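Long-range contacts in sarcosine oxidase (Pyrococcus horikoshii, PDB 1Y56), which forms the FAD-binding beta subunit of an L-proline dehydrogenase complex and probably carries out the oxidation of L-proline: residues Q54-A59 and K101-I106; Y78-K83 and T153-K158; V126-I131 and K290-L295; E221-Q226 and G265-P270; D313-I318 and V361-P366. One frame throughout, in Å; residues are numbered along the deposited sequence.

Contact 1 of 5, residues Q54-A59 and K101-I106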
# COMPACT_ATOMS: atom_id res chain seq x y z
N GLN B 54 17.71 -37.87 47.47
CA GLN B 54 16.64 -38.83 47.75
C GLN B 54 16.07 -39.43 46.46
O GLN B 54 15.02 -39.03 45.96
CB GLN B 54 15.55 -38.19 48.61
CG GLN B 54 16.02 -37.80 50.00
CD GLN B 54 14.92 -37.20 50.85
OE1 GLN B 54 13.94 -37.87 51.18
NE2 GLN B 54 15.07 -35.93 51.20
N PHE B 55 16.81 -40.40 45.93
CA PHE B 55 16.43 -41.18 44.77
C PHE B 55 16.19 -42.63 45.22
O PHE B 55 16.33 -42.94 46.41
CB PHE B 55 17.51 -41.07 43.69
CG PHE B 55 17.49 -39.75 42.97
CD1 PHE B 55 18.02 -38.61 43.58
CD2 PHE B 55 16.94 -39.65 41.70
CE1 PHE B 55 17.99 -37.37 42.91
CE2 PHE B 55 16.91 -38.43 41.03
CZ PHE B 55 17.43 -37.28 41.63
N ASN B 56 15.84 -43.51 44.28
CA ASN B 56 15.28 -44.81 44.65
C ASN B 56 16.04 -46.00 44.13
O ASN B 56 15.50 -47.10 44.04
CB ASN B 56 13.84 -44.86 44.17
CG ASN B 56 13.06 -43.69 44.67
OD1 ASN B 56 13.21 -43.29 45.83
ND2 ASN B 56 12.26 -43.09 43.79
N ASP B 57 17.29 -45.76 43.79
CA ASP B 57 18.14 -46.80 43.24
C ASP B 57 19.57 -46.41 43.50
O ASP B 57 19.89 -45.24 43.69
CB ASP B 57 17.89 -46.92 41.74
CG ASP B 57 18.05 -45.61 41.03
OD1 ASP B 57 19.17 -45.39 40.47
OD2 ASP B 57 17.09 -44.79 41.05
N GLU B 58 20.43 -47.41 43.51
CA GLU B 58 21.79 -47.22 43.97
C GLU B 58 22.54 -46.17 43.16
O GLU B 58 23.08 -45.24 43.73
CB GLU B 58 22.51 -48.56 43.96
CG GLU B 58 24.00 -48.47 43.90
CD GLU B 58 24.64 -49.82 44.07
OE1 GLU B 58 23.88 -50.81 44.11
OE2 GLU B 58 25.88 -49.87 44.20
N ALA B 59 22.55 -46.31 41.83
CA ALA B 59 23.36 -45.45 40.99
C ALA B 59 23.06 -43.97 41.21
O ALA B 59 23.96 -43.18 41.49
CB ALA B 59 23.20 -45.82 39.51
N LYS B 101 9.90 -45.76 53.42
CA LYS B 101 10.67 -46.63 54.32
C LYS B 101 11.65 -47.44 53.50
O LYS B 101 12.81 -47.60 53.86
CB LYS B 101 9.75 -47.59 55.07
CG LYS B 101 9.49 -47.26 56.54
CD LYS B 101 8.59 -48.36 57.17
CE LYS B 101 8.72 -48.46 58.70
NZ LYS B 101 7.88 -47.46 59.41
N ARG B 102 11.17 -47.95 52.37
CA ARG B 102 11.97 -48.75 51.46
C ARG B 102 13.00 -47.90 50.67
O ARG B 102 14.14 -48.31 50.53
CB ARG B 102 11.03 -49.55 50.54
CG ARG B 102 11.70 -50.40 49.46
CD ARG B 102 12.20 -51.75 49.97
NE ARG B 102 13.54 -52.04 49.44
CZ ARG B 102 14.66 -52.09 50.17
NH1 ARG B 102 14.62 -51.88 51.49
NH2 ARG B 102 15.82 -52.36 49.58
N ASN B 103 12.60 -46.72 50.20
CA ASN B 103 13.51 -45.79 49.51
C ASN B 103 14.64 -45.28 50.40
O ASN B 103 15.78 -45.14 49.94
CB ASN B 103 12.78 -44.55 49.00
CG ASN B 103 11.66 -44.87 48.03
OD1 ASN B 103 11.59 -45.97 47.48
ND2 ASN B 103 10.78 -43.89 47.81
N ILE B 104 14.30 -44.98 51.65
CA ILE B 104 15.23 -44.42 52.63
C ILE B 104 16.29 -45.46 52.93
O ILE B 104 17.49 -45.16 53.00
CB ILE B 104 14.52 -43.99 53.93
CG1 ILE B 104 13.58 -42.80 53.69
CG2 ILE B 104 15.54 -43.64 55.03
CD1 ILE B 104 12.46 -42.63 54.75
N GLU B 105 15.81 -46.69 53.10
CA GLU B 105 16.67 -47.82 53.37
C GLU B 105 17.78 -47.90 52.33
O GLU B 105 18.96 -48.00 52.69
CB GLU B 105 15.86 -49.11 53.40
CG GLU B 105 16.60 -50.29 54.00
CD GLU B 105 15.68 -51.47 54.31
OE1 GLU B 105 16.18 -52.63 54.27
OE2 GLU B 105 14.47 -51.25 54.60
N ILE B 106 17.41 -47.82 51.05
CA ILE B 106 18.41 -47.89 49.99
C ILE B 106 19.30 -46.64 49.99
O ILE B 106 20.51 -46.75 49.80
CB ILE B 106 17.82 -48.33 48.54
CG1 ILE B 106 18.10 -47.32 47.44
CG2 ILE B 106 16.35 -48.79 48.57
CD1 ILE B 106 19.40 -47.60 46.72

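Contact 2 of 5, residues Y78-K83 and T153-K158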
# COMPACT_ATOMS: atom_id res chain seq x y z
N TYR B 78 34.14 -21.14 44.70
CA TYR B 78 33.92 -20.10 43.65
C TYR B 78 32.93 -19.01 44.09
O TYR B 78 32.67 -18.05 43.35
CB TYR B 78 33.45 -20.71 42.32
CG TYR B 78 34.33 -21.77 41.69
CD1 TYR B 78 33.80 -22.66 40.76
CD2 TYR B 78 35.68 -21.88 42.02
CE1 TYR B 78 34.59 -23.63 40.15
CE2 TYR B 78 36.48 -22.87 41.43
CZ TYR B 78 35.93 -23.73 40.49
OH TYR B 78 36.72 -24.70 39.90
N GLY B 79 32.36 -19.18 45.28
CA GLY B 79 31.51 -18.18 45.92
C GLY B 79 30.16 -17.99 45.27
O GLY B 79 29.77 -16.86 44.99
N PHE B 80 29.43 -19.08 45.02
CA PHE B 80 28.17 -18.95 44.31
C PHE B 80 26.94 -19.37 45.08
O PHE B 80 25.84 -19.19 44.58
CB PHE B 80 28.21 -19.58 42.90
CG PHE B 80 28.27 -21.07 42.89
CD1 PHE B 80 27.21 -21.84 43.37
CD2 PHE B 80 29.38 -21.72 42.36
CE1 PHE B 80 27.26 -23.23 43.36
CE2 PHE B 80 29.44 -23.11 42.33
CZ PHE B 80 28.38 -23.87 42.83
N SER B 81 27.08 -19.91 46.28
CA SER B 81 25.90 -20.00 47.16
C SER B 81 24.98 -21.20 46.91
O SER B 81 24.23 -21.25 45.93
CB SER B 81 25.11 -18.68 47.12
OG SER B 81 23.81 -18.85 47.62
N PHE B 82 25.04 -22.13 47.84
CA PHE B 82 24.29 -23.37 47.81
C PHE B 82 23.88 -23.68 49.25
O PHE B 82 24.68 -24.21 50.03
CB PHE B 82 25.15 -24.48 47.20
CG PHE B 82 24.79 -25.88 47.65
CD1 PHE B 82 23.47 -26.36 47.53
CD2 PHE B 82 25.77 -26.71 48.19
CE1 PHE B 82 23.14 -27.66 47.95
CE2 PHE B 82 25.45 -28.01 48.62
CZ PHE B 82 24.13 -28.49 48.50
N LYS B 83 22.65 -23.32 49.59
CA LYS B 83 22.15 -23.50 50.96
C LYS B 83 21.63 -24.92 51.15
O LYS B 83 20.76 -25.37 50.42
CB LYS B 83 21.04 -22.47 51.32
CG LYS B 83 21.26 -20.96 50.98
CD LYS B 83 22.70 -20.41 51.17
CE LYS B 83 23.07 -20.13 52.63
NZ LYS B 83 22.38 -18.94 53.22
N THR B 153 26.99 -19.57 35.45
CA THR B 153 27.87 -18.46 35.10
C THR B 153 29.21 -18.58 35.84
O THR B 153 30.27 -18.29 35.26
CB THR B 153 27.21 -17.11 35.40
OG1 THR B 153 25.98 -17.01 34.67
CG2 THR B 153 28.10 -15.96 34.99
N ALA B 154 29.14 -19.03 37.09
CA ALA B 154 30.31 -19.25 37.94
C ALA B 154 31.22 -20.33 37.34
O ALA B 154 32.37 -20.05 36.98
CB ALA B 154 29.89 -19.60 39.35
N PHE B 155 30.69 -21.54 37.19
CA PHE B 155 31.41 -22.61 36.50
C PHE B 155 31.92 -22.16 35.15
O PHE B 155 32.99 -22.54 34.74
CB PHE B 155 30.51 -23.83 36.30
CG PHE B 155 30.33 -24.68 37.52
CD1 PHE B 155 31.40 -25.39 38.05
CD2 PHE B 155 29.08 -24.81 38.11
CE1 PHE B 155 31.23 -26.19 39.17
CE2 PHE B 155 28.88 -25.61 39.23
CZ PHE B 155 29.97 -26.30 39.77
N ALA B 156 31.14 -21.34 34.46
CA ALA B 156 31.53 -20.82 33.17
C ALA B 156 32.83 -20.00 33.23
O ALA B 156 33.78 -20.32 32.50
CB ALA B 156 30.39 -20.00 32.56
N VAL B 157 32.89 -18.98 34.10
CA VAL B 157 34.06 -18.09 34.14
C VAL B 157 35.32 -18.81 34.62
O VAL B 157 36.42 -18.43 34.24
CB VAL B 157 33.86 -16.75 34.96
CG1 VAL B 157 32.50 -16.11 34.68
CG2 VAL B 157 34.06 -16.96 36.45
N LYS B 158 35.14 -19.84 35.45
CA LYS B 158 36.25 -20.70 35.88
C LYS B 158 36.75 -21.59 34.75
O LYS B 158 37.96 -21.76 34.56
CB LYS B 158 35.87 -21.53 37.10
CG LYS B 158 36.09 -20.80 38.43
CD LYS B 158 37.60 -20.62 38.74
CE LYS B 158 37.84 -19.83 40.04
NZ LYS B 158 37.21 -18.47 40.02

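Contact 3 of 5, residues V126-I131 and K290-L295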
# COMPACT_ATOMS: atom_id res chain seq x y z
N VAL B 126 9.83 -25.52 58.43
CA VAL B 126 8.56 -25.08 57.78
C VAL B 126 7.34 -24.96 58.72
O VAL B 126 6.39 -25.74 58.63
CB VAL B 126 8.14 -25.97 56.56
CG1 VAL B 126 7.27 -25.18 55.60
CG2 VAL B 126 9.35 -26.50 55.81
N PRO B 127 7.35 -23.97 59.63
CA PRO B 127 6.22 -23.80 60.55
C PRO B 127 4.85 -23.64 59.91
O PRO B 127 3.86 -24.01 60.53
CB PRO B 127 6.60 -22.54 61.34
CG PRO B 127 8.08 -22.47 61.24
CD PRO B 127 8.41 -22.97 59.88
N LEU B 128 4.78 -23.12 58.68
CA LEU B 128 3.49 -22.85 58.00
C LEU B 128 2.83 -24.04 57.30
O LEU B 128 1.73 -23.92 56.74
CB LEU B 128 3.62 -21.70 57.00
CG LEU B 128 3.82 -20.29 57.54
CD1 LEU B 128 3.93 -19.33 56.39
CD2 LEU B 128 2.67 -19.92 58.41
N LEU B 129 3.52 -25.19 57.32
CA LEU B 129 2.99 -26.44 56.82
C LEU B 129 1.67 -26.81 57.50
O LEU B 129 1.60 -26.79 58.73
CB LEU B 129 4.00 -27.53 57.11
CG LEU B 129 4.34 -28.52 56.01
CD1 LEU B 129 4.49 -27.80 54.68
CD2 LEU B 129 5.63 -29.22 56.40
N ASP B 130 0.64 -27.13 56.72
CA ASP B 130 -0.58 -27.70 57.31
C ASP B 130 -0.33 -29.16 57.58
O ASP B 130 -0.06 -29.93 56.65
CB ASP B 130 -1.79 -27.54 56.39
CG ASP B 130 -3.06 -28.18 56.97
OD1 ASP B 130 -4.11 -28.12 56.30
OD2 ASP B 130 -3.02 -28.75 58.09
N ILE B 131 -0.43 -29.55 58.84
CA ILE B 131 0.04 -30.87 59.24
C ILE B 131 -1.08 -31.89 59.37
O ILE B 131 -0.84 -33.07 59.55
CB ILE B 131 1.02 -30.77 60.47
CG1 ILE B 131 2.31 -31.48 60.13
CG2 ILE B 131 0.41 -31.22 61.81
CD1 ILE B 131 2.90 -31.03 58.81
N LYS B 290 -3.31 -26.20 49.54
CA LYS B 290 -3.60 -27.40 50.32
C LYS B 290 -2.42 -27.71 51.21
O LYS B 290 -2.60 -28.11 52.37
CB LYS B 290 -3.83 -28.61 49.41
CG LYS B 290 -5.23 -28.80 48.90
CD LYS B 290 -6.11 -29.49 49.93
CE LYS B 290 -7.10 -28.51 50.57
NZ LYS B 290 -8.39 -29.21 50.78
N ILE B 291 -1.20 -27.53 50.67
CA ILE B 291 0.02 -27.93 51.37
C ILE B 291 0.48 -26.87 52.39
O ILE B 291 0.76 -27.21 53.54
CB ILE B 291 1.18 -28.55 50.45
CG1 ILE B 291 2.42 -27.70 50.45
CG2 ILE B 291 0.74 -28.91 49.03
CD1 ILE B 291 3.33 -28.10 51.53
N ILE B 292 0.54 -25.60 51.99
CA ILE B 292 0.70 -24.53 52.97
C ILE B 292 -0.38 -23.47 52.71
O ILE B 292 -0.29 -22.72 51.75
CB ILE B 292 2.19 -23.95 53.12
CG1 ILE B 292 2.33 -22.52 52.62
CG2 ILE B 292 3.29 -24.80 52.49
CD1 ILE B 292 2.08 -21.49 53.70
N PRO B 293 -1.45 -23.46 53.53
CA PRO B 293 -2.60 -22.55 53.51
C PRO B 293 -2.34 -21.04 53.49
O PRO B 293 -3.16 -20.30 52.95
CB PRO B 293 -3.36 -22.92 54.78
CG PRO B 293 -3.08 -24.34 54.94
CD PRO B 293 -1.62 -24.47 54.59
N ALA B 294 -1.24 -20.59 54.09
CA ALA B 294 -0.91 -19.16 54.10
C ALA B 294 -0.75 -18.59 52.68
O ALA B 294 -1.11 -17.44 52.41
CB ALA B 294 0.34 -18.89 54.94
N LEU B 295 -0.21 -19.42 51.78
CA LEU B 295 -0.10 -19.09 50.36
C LEU B 295 -1.37 -18.49 49.74
O LEU B 295 -1.29 -17.73 48.78
CB LEU B 295 0.36 -20.31 49.55
CG LEU B 295 1.86 -20.57 49.27
CD1 LEU B 295 2.84 -19.98 50.28
CD2 LEU B 295 2.13 -22.07 49.10
O HOH W 1 1.06 -29.61 53.99

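Contact 4 of 5, residues E221-Q226 and G265-P270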
# COMPACT_ATOMS: atom_id res chain seq x y z
N GLU B 221 12.40 -36.73 24.43
CA GLU B 221 11.37 -35.81 23.96
C GLU B 221 11.25 -34.57 24.84
O GLU B 221 11.26 -34.69 26.07
CB GLU B 221 10.00 -36.49 23.92
CG GLU B 221 9.83 -37.70 22.99
CD GLU B 221 10.32 -37.45 21.57
OE1 GLU B 221 10.78 -38.43 20.94
OE2 GLU B 221 10.27 -36.29 21.09
N PRO B 222 11.11 -33.37 24.23
CA PRO B 222 10.86 -32.17 25.04
C PRO B 222 9.42 -32.12 25.52
O PRO B 222 8.49 -32.27 24.72
CB PRO B 222 11.15 -31.03 24.07
CG PRO B 222 10.84 -31.58 22.74
CD PRO B 222 11.17 -33.05 22.79
N TYR B 223 9.23 -31.94 26.82
CA TYR B 223 7.90 -31.77 27.41
C TYR B 223 7.79 -30.46 28.12
O TYR B 223 8.74 -29.98 28.73
CB TYR B 223 7.59 -32.87 28.41
CG TYR B 223 7.21 -34.17 27.78
CD1 TYR B 223 5.86 -34.54 27.64
CD2 TYR B 223 8.19 -35.04 27.30
CE1 TYR B 223 5.51 -35.74 27.05
CE2 TYR B 223 7.85 -36.24 26.71
CZ TYR B 223 6.51 -36.59 26.58
OH TYR B 223 6.20 -37.78 25.99
N LYS B 224 6.60 -29.89 28.05
CA LYS B 224 6.36 -28.63 28.68
C LYS B 224 6.02 -28.83 30.14
O LYS B 224 4.98 -29.38 30.46
CB LYS B 224 5.23 -27.89 27.98
CG LYS B 224 5.17 -26.42 28.35
CD LYS B 224 4.36 -25.62 27.35
CE LYS B 224 2.87 -25.62 27.66
NZ LYS B 224 2.21 -24.62 26.78
N HIS B 225 6.93 -28.40 31.02
CA HIS B 225 6.64 -28.22 32.45
C HIS B 225 6.56 -26.74 32.80
O HIS B 225 7.04 -25.89 32.03
CB HIS B 225 7.62 -29.00 33.33
CG HIS B 225 7.30 -30.46 33.42
ND1 HIS B 225 7.56 -31.34 32.38
CD2 HIS B 225 6.70 -31.19 34.39
CE1 HIS B 225 7.15 -32.55 32.73
NE2 HIS B 225 6.63 -32.49 33.94
N GLN B 226 5.91 -26.41 33.91
CA GLN B 226 5.66 -25.01 34.26
C GLN B 226 6.01 -24.65 35.70
O GLN B 226 6.12 -25.53 36.57
CB GLN B 226 4.21 -24.63 33.95
CG GLN B 226 3.87 -24.62 32.45
CD GLN B 226 2.45 -24.15 32.18
OE1 GLN B 226 2.14 -22.97 32.35
NE2 GLN B 226 1.58 -25.07 31.78
N GLY B 265 3.31 -31.62 38.76
CA GLY B 265 3.47 -32.64 37.72
C GLY B 265 2.96 -32.28 36.32
O GLY B 265 3.58 -32.65 35.33
N TYR B 266 1.85 -31.54 36.26
CA TYR B 266 1.16 -31.15 35.02
C TYR B 266 2.04 -31.00 33.76
O TYR B 266 2.63 -29.96 33.50
CB TYR B 266 0.35 -29.87 35.27
CG TYR B 266 -0.61 -29.48 34.17
CD1 TYR B 266 -1.86 -30.10 34.04
CD2 TYR B 266 -0.29 -28.46 33.28
CE1 TYR B 266 -2.75 -29.73 33.02
CE2 TYR B 266 -1.16 -28.09 32.27
CZ TYR B 266 -2.39 -28.72 32.14
OH TYR B 266 -3.23 -28.31 31.13
N GLU B 267 2.10 -32.08 32.98
CA GLU B 267 3.01 -32.20 31.85
C GLU B 267 2.22 -32.04 30.57
O GLU B 267 1.11 -32.55 30.46
CB GLU B 267 3.63 -33.60 31.89
CG GLU B 267 4.67 -33.91 30.84
CD GLU B 267 5.41 -35.22 31.13
OE1 GLU B 267 4.88 -36.31 30.80
OE2 GLU B 267 6.54 -35.17 31.69
N ILE B 268 2.77 -31.33 29.59
CA ILE B 268 2.06 -31.16 28.31
C ILE B 268 2.84 -31.81 27.14
O ILE B 268 4.00 -31.44 26.90
CB ILE B 268 1.65 -29.68 28.04
CG1 ILE B 268 0.48 -29.30 28.97
CG2 ILE B 268 1.30 -29.47 26.57
CD1 ILE B 268 -0.05 -27.88 28.79
N GLY B 269 2.16 -32.74 26.44
CA GLY B 269 2.74 -33.77 25.51
C GLY B 269 3.90 -33.31 24.66
O GLY B 269 4.12 -32.11 24.55
N PRO B 270 4.63 -34.24 24.02
CA PRO B 270 5.92 -33.82 23.41
C PRO B 270 5.80 -32.53 22.57
O PRO B 270 5.18 -32.56 21.51
CB PRO B 270 6.31 -35.02 22.55
CG PRO B 270 5.62 -36.16 23.15
CD PRO B 270 4.34 -35.66 23.77
O HOH W 2 3.19 -28.06 31.55
O HOH W 3 4.27 -28.45 35.01

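Contact 5 of 5, residues D313-I318 and V361-P366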
# COMPACT_ATOMS: atom_id res chain seq x y z
N ASP B 313 12.46 -43.98 30.79
CA ASP B 313 12.67 -44.36 32.18
C ASP B 313 13.15 -43.20 33.04
O ASP B 313 13.75 -43.41 34.09
CB ASP B 313 13.62 -45.57 32.29
CG ASP B 313 15.02 -45.27 31.77
OD1 ASP B 313 15.81 -46.24 31.63
OD2 ASP B 313 15.34 -44.10 31.50
N SER B 314 12.90 -41.97 32.60
CA SER B 314 13.29 -40.78 33.38
C SER B 314 14.75 -40.72 33.84
O SER B 314 15.05 -40.05 34.82
CB SER B 314 12.36 -40.60 34.58
OG SER B 314 11.09 -40.14 34.16
N ASN B 315 15.64 -41.42 33.14
CA ASN B 315 17.07 -41.35 33.39
C ASN B 315 17.80 -40.84 32.15
O ASN B 315 17.37 -41.13 31.03
CB ASN B 315 17.64 -42.71 33.77
CG ASN B 315 17.37 -43.07 35.21
OD1 ASN B 315 18.12 -42.69 36.11
ND2 ASN B 315 16.30 -43.82 35.45
N PRO B 316 18.89 -40.08 32.33
CA PRO B 316 19.60 -39.60 31.16
C PRO B 316 20.28 -40.69 30.35
O PRO B 316 20.35 -41.83 30.77
CB PRO B 316 20.64 -38.67 31.76
CG PRO B 316 20.81 -39.15 33.16
CD PRO B 316 19.49 -39.59 33.58
N ALA B 317 20.75 -40.31 29.16
CA ALA B 317 21.66 -41.12 28.36
C ALA B 317 23.02 -40.46 28.42
O ALA B 317 23.23 -39.37 27.86
CB ALA B 317 21.19 -41.21 26.94
N ILE B 318 23.93 -41.11 29.14
CA ILE B 318 25.27 -40.60 29.35
C ILE B 318 26.20 -41.73 29.00
O ILE B 318 26.24 -42.75 29.69
CB ILE B 318 25.47 -40.15 30.81
CG1 ILE B 318 24.43 -39.08 31.17
CG2 ILE B 318 26.90 -39.65 31.02
CD1 ILE B 318 24.29 -38.80 32.66
N VAL B 361 28.35 -45.06 36.03
CA VAL B 361 27.85 -44.39 34.82
C VAL B 361 27.05 -45.32 33.92
O VAL B 361 26.20 -44.86 33.16
CB VAL B 361 29.01 -43.69 34.03
CG1 VAL B 361 29.88 -44.70 33.32
CG2 VAL B 361 28.47 -42.67 33.04
N GLU B 362 27.28 -46.63 34.02
CA GLU B 362 26.61 -47.59 33.12
C GLU B 362 25.09 -47.70 33.31
O GLU B 362 24.39 -48.16 32.42
CB GLU B 362 27.31 -48.97 33.11
CG GLU B 362 27.36 -49.70 34.46
CD GLU B 362 28.38 -49.11 35.44
OE1 GLU B 362 28.23 -49.37 36.66
OE2 GLU B 362 29.32 -48.38 35.01
N TRP B 363 24.58 -47.23 34.45
CA TRP B 363 23.13 -47.13 34.67
C TRP B 363 22.47 -46.27 33.60
O TRP B 363 21.33 -46.53 33.21
CB TRP B 363 22.86 -46.54 36.05
CG TRP B 363 21.42 -46.54 36.48
CD1 TRP B 363 20.58 -45.46 36.54
CD2 TRP B 363 20.65 -47.66 36.94
NE1 TRP B 363 19.34 -45.84 37.00
CE2 TRP B 363 19.35 -47.19 37.25
CE3 TRP B 363 20.92 -49.03 37.12
CZ2 TRP B 363 18.34 -48.02 37.72
CZ3 TRP B 363 19.91 -49.86 37.59
CH2 TRP B 363 18.64 -49.35 37.88
N TYR B 364 23.21 -45.27 33.12
CA TYR B 364 22.74 -44.29 32.14
C TYR B 364 23.16 -44.66 30.72
O TYR B 364 23.33 -43.79 29.87
CB TYR B 364 23.24 -42.88 32.51
CG TYR B 364 23.07 -42.55 33.97
CD1 TYR B 364 24.18 -42.48 34.83
CD2 TYR B 364 21.81 -42.33 34.51
CE1 TYR B 364 24.01 -42.19 36.19
CE2 TYR B 364 21.63 -42.04 35.87
CZ TYR B 364 22.73 -41.97 36.70
OH TYR B 364 22.53 -41.69 38.03
N ASP B 365 23.31 -45.96 30.48
CA ASP B 365 23.73 -46.50 29.19
C ASP B 365 22.82 -46.03 28.05
O ASP B 365 21.62 -46.32 28.04
CB ASP B 365 23.79 -48.03 29.24
CG ASP B 365 24.47 -48.65 28.02
OD1 ASP B 365 24.55 -49.89 27.99
OD2 ASP B 365 24.92 -47.93 27.11
N PRO B 366 23.40 -45.29 27.09
CA PRO B 366 22.76 -44.88 25.84
C PRO B 366 22.13 -46.04 25.08
O PRO B 366 21.14 -45.85 24.38
CB PRO B 366 23.93 -44.34 25.04
CG PRO B 366 24.86 -43.81 26.05
CD PRO B 366 24.76 -44.74 27.21
O HOH W 4 27.00 -45.20 30.52

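Contact 1 of 5, residues Q54-A59 and K101-I106
I106 carries much of this contact: its CD1 reaches the backbone where helix 58-78 begins, lying 3.4 Å from the E58 N and much the same distance from the D57 C. The CB of E58 lies farther off, 4.3 Å from I106 CD1, and the E58 carboxylate leads away to a salt bridge with R62. One turn earlier on the helix, N103 turns toward the loop and meets N56, the two side chains crossing obliquely with their amide planes 33° apart. In N103 CG sits beside the backbone N (chi1 -59°), and its amide lies against the N56 side chain.

Farther out, the guanidinium of R102 has I106 CG2 over one face, 3.7 Å above the plane and toward the rim, while R102 NH1 makes a salt bridge of 3.2 Å to E105 OE2. D57 is the N-cap of helix 58-78, and its OD2 also accepts from N60 ND2. The carbonyl of F55 takes a hydrogen bond from Q107, and the F55 side chain lies about 7 Å from the FAD. This surface contact thus sets helix 94-109 against the loop entering helix 58-78, with I104 packed on strands 115-117 and 136-140.

Contact 2 of 5, residues Y78-K83 and T153-K158
Y78 packs against K158 of helix 148-161. The K158 CG stands over the centre of the tyrosine ring, 3.4 Å from its centroid and only 5° off the normal, a CH-pi contact. A bend at chi2 (-70°) turns CD back across the ring, and CE lies 3.6 Å from Y78 CD2. At the ring edge, Y78 CE1 meets F155 CD1. G79, the first residue past helix 58-78, has a positive phi of 71°, and F80 returns to the contact. Its CD2 rests 3.7 Å from the A154 CB, while its CE2 approaches F155 CE2 at 4.0 Å, the two rings meeting obliquely with centroids 5.5 Å apart. F155 also packs edge-to-face on Y74 and meets H22, tying the contact to helices 58-78 and 15-26. Beyond F80 the chain runs on into strand 82-83. The ammonium of K158 also has a long, weak ion pair with E161, but no hydrogen bond links the two segments, so their association rests on hydrocarbon and ring surfaces.

Contact 3 of 5, residues V126-I131 and K290-L295
The carbonyl oxygen of I291 accepts from the backbone of D130: D130 N donates to I291 O over 3.2 Å in a nearly straight bond (166° at the hydrogen), tilted 18° from the carbonyl plane. A water bonded to D130 O, 2.9 Å away, also lies close to I291 O, though that second link is doubtful. The backbone bond joins the chain just past a type I turn, V126 to L129, to the point where helix 278-291 ends and a 3-10 turn from P293 takes over. L128 CB lies 3.6 Å from I292 CD1; with CG beside the backbone N (chi1 -70°), L128 CD1 rests 3.9 Å from the A294 CB. L129 CD1 meets I291 CD1 and touches I292 CG2 at 3.9 Å; L129 and I291 both also pack on L90 of strand 87-91. The CB of D130 lies 3.6 Å from P293 CD, the two side chains crossing at about a right angle, while its carboxylate bonds to S132. L128 and A294 both pack on E95 of the PH1363 subunit.

Contact 4 of 5, residues E221-Q226 and G265-P270
Paired backbone bonds between K224 and I268 hold the two segments together: K224 N donates to I268 O over 3.2 Å, and I268 N returns a bond of 3.1 Å to K224 O. The two bonds make one antiparallel hydrogen-bonded bridge. Beyond it, waters take over. One donates to Y266 O, and another accepts from Q226 N at 2.8 Å while donating to Y266 O. At the other end, P270 CA makes a CA-H...O contact of 3.3 Å with P222 O.

Ring contacts form a second group. P270 runs alongside Y223, its CA over the centre of one ring face and its CD 3.5 Å from Y223 CE1. E267 lies against both Y223 and H225: its CG is 3.5 Å from Y223 CD1, while its CA stands over one face of the imidazole, toward the rim. H225 itself stacks on Y308.

Among the longer chains, the bend of K224 at chi3 (87°) sets CE 3.9 Å from I268 CD1; beyond it NZ forms a salt bridge with D273 and bonds to the carbonyls of L274 and T275. Q226 OE1 accepts from T277 N.

Strand 221-230 lies between 261-263 and 299-310 in a large mixed sheet, as in the substrate domain of sarcosine oxidase relatives; here the chain leaving 261-263 continues beside it, and H225 comes within about 5 Å of the FAD.

Contact 5 of 5, residues D313-I318 and V361-P366
I318 and Y364 are joined at the buried heart of this contact, where I318 N donates to Y364 O over 2.8 Å. Their side chains run side by side, with CB to CB 3.9 Å apart. P316 lies alongside the tyrosine too, its CG 3.6 Å from Y364 CD2; the Y364 CG is anti to its carbonyl carbon (chi1 -46°). I318 CG2 touches V361 CG2 at 4.0 Å, and P366 CD abuts I318 O. The hydroxyl of Y364 reaches N60 on helix 58-78.

Packing is looser toward partly exposed W363 and D313. N315 OD1 lies near the plane of the indole, 3.5 Å from W363 NE1, with the amide nearly perpendicular to it. D313 OD2 accepts from N315 N at 3.2 Å, an Asx turn, while its OD1 meets R368 in a salt bridge. On the I318 side a water donates to both I318 O and V361 O, the former at 2.7 Å.

Strand 317-318 pairs antiparallel with 327-331 in the sheet of the Rossmann-type FAD domain; the chain beyond helix 337-354 is thereby fastened beside it, P316 lying about 8 Å from the FAD.

Contacts 1 and 5 are neighbours, centres 17 Å apart, and touch where W363 packs on D57 and A59 at the start of helix 58-78. That same helix leads from contact 1 to contact 2, centres 29 Å apart, so its two ends are held by different partners. Contacts 1 and 2 interleave along the chain, as do 2 and 3, while contact 4 falls between the two segments of contact 3. Helix 278-291 lies between segment 265-270 of contact 4 and the end of contact 3, centres 27 Å apart. Contact 3, its centre 36 Å from that of contact 5, lies at the PH1363 subunit; contacts 1, 4 and 5 each have a side chain within about 8 Å of the FAD.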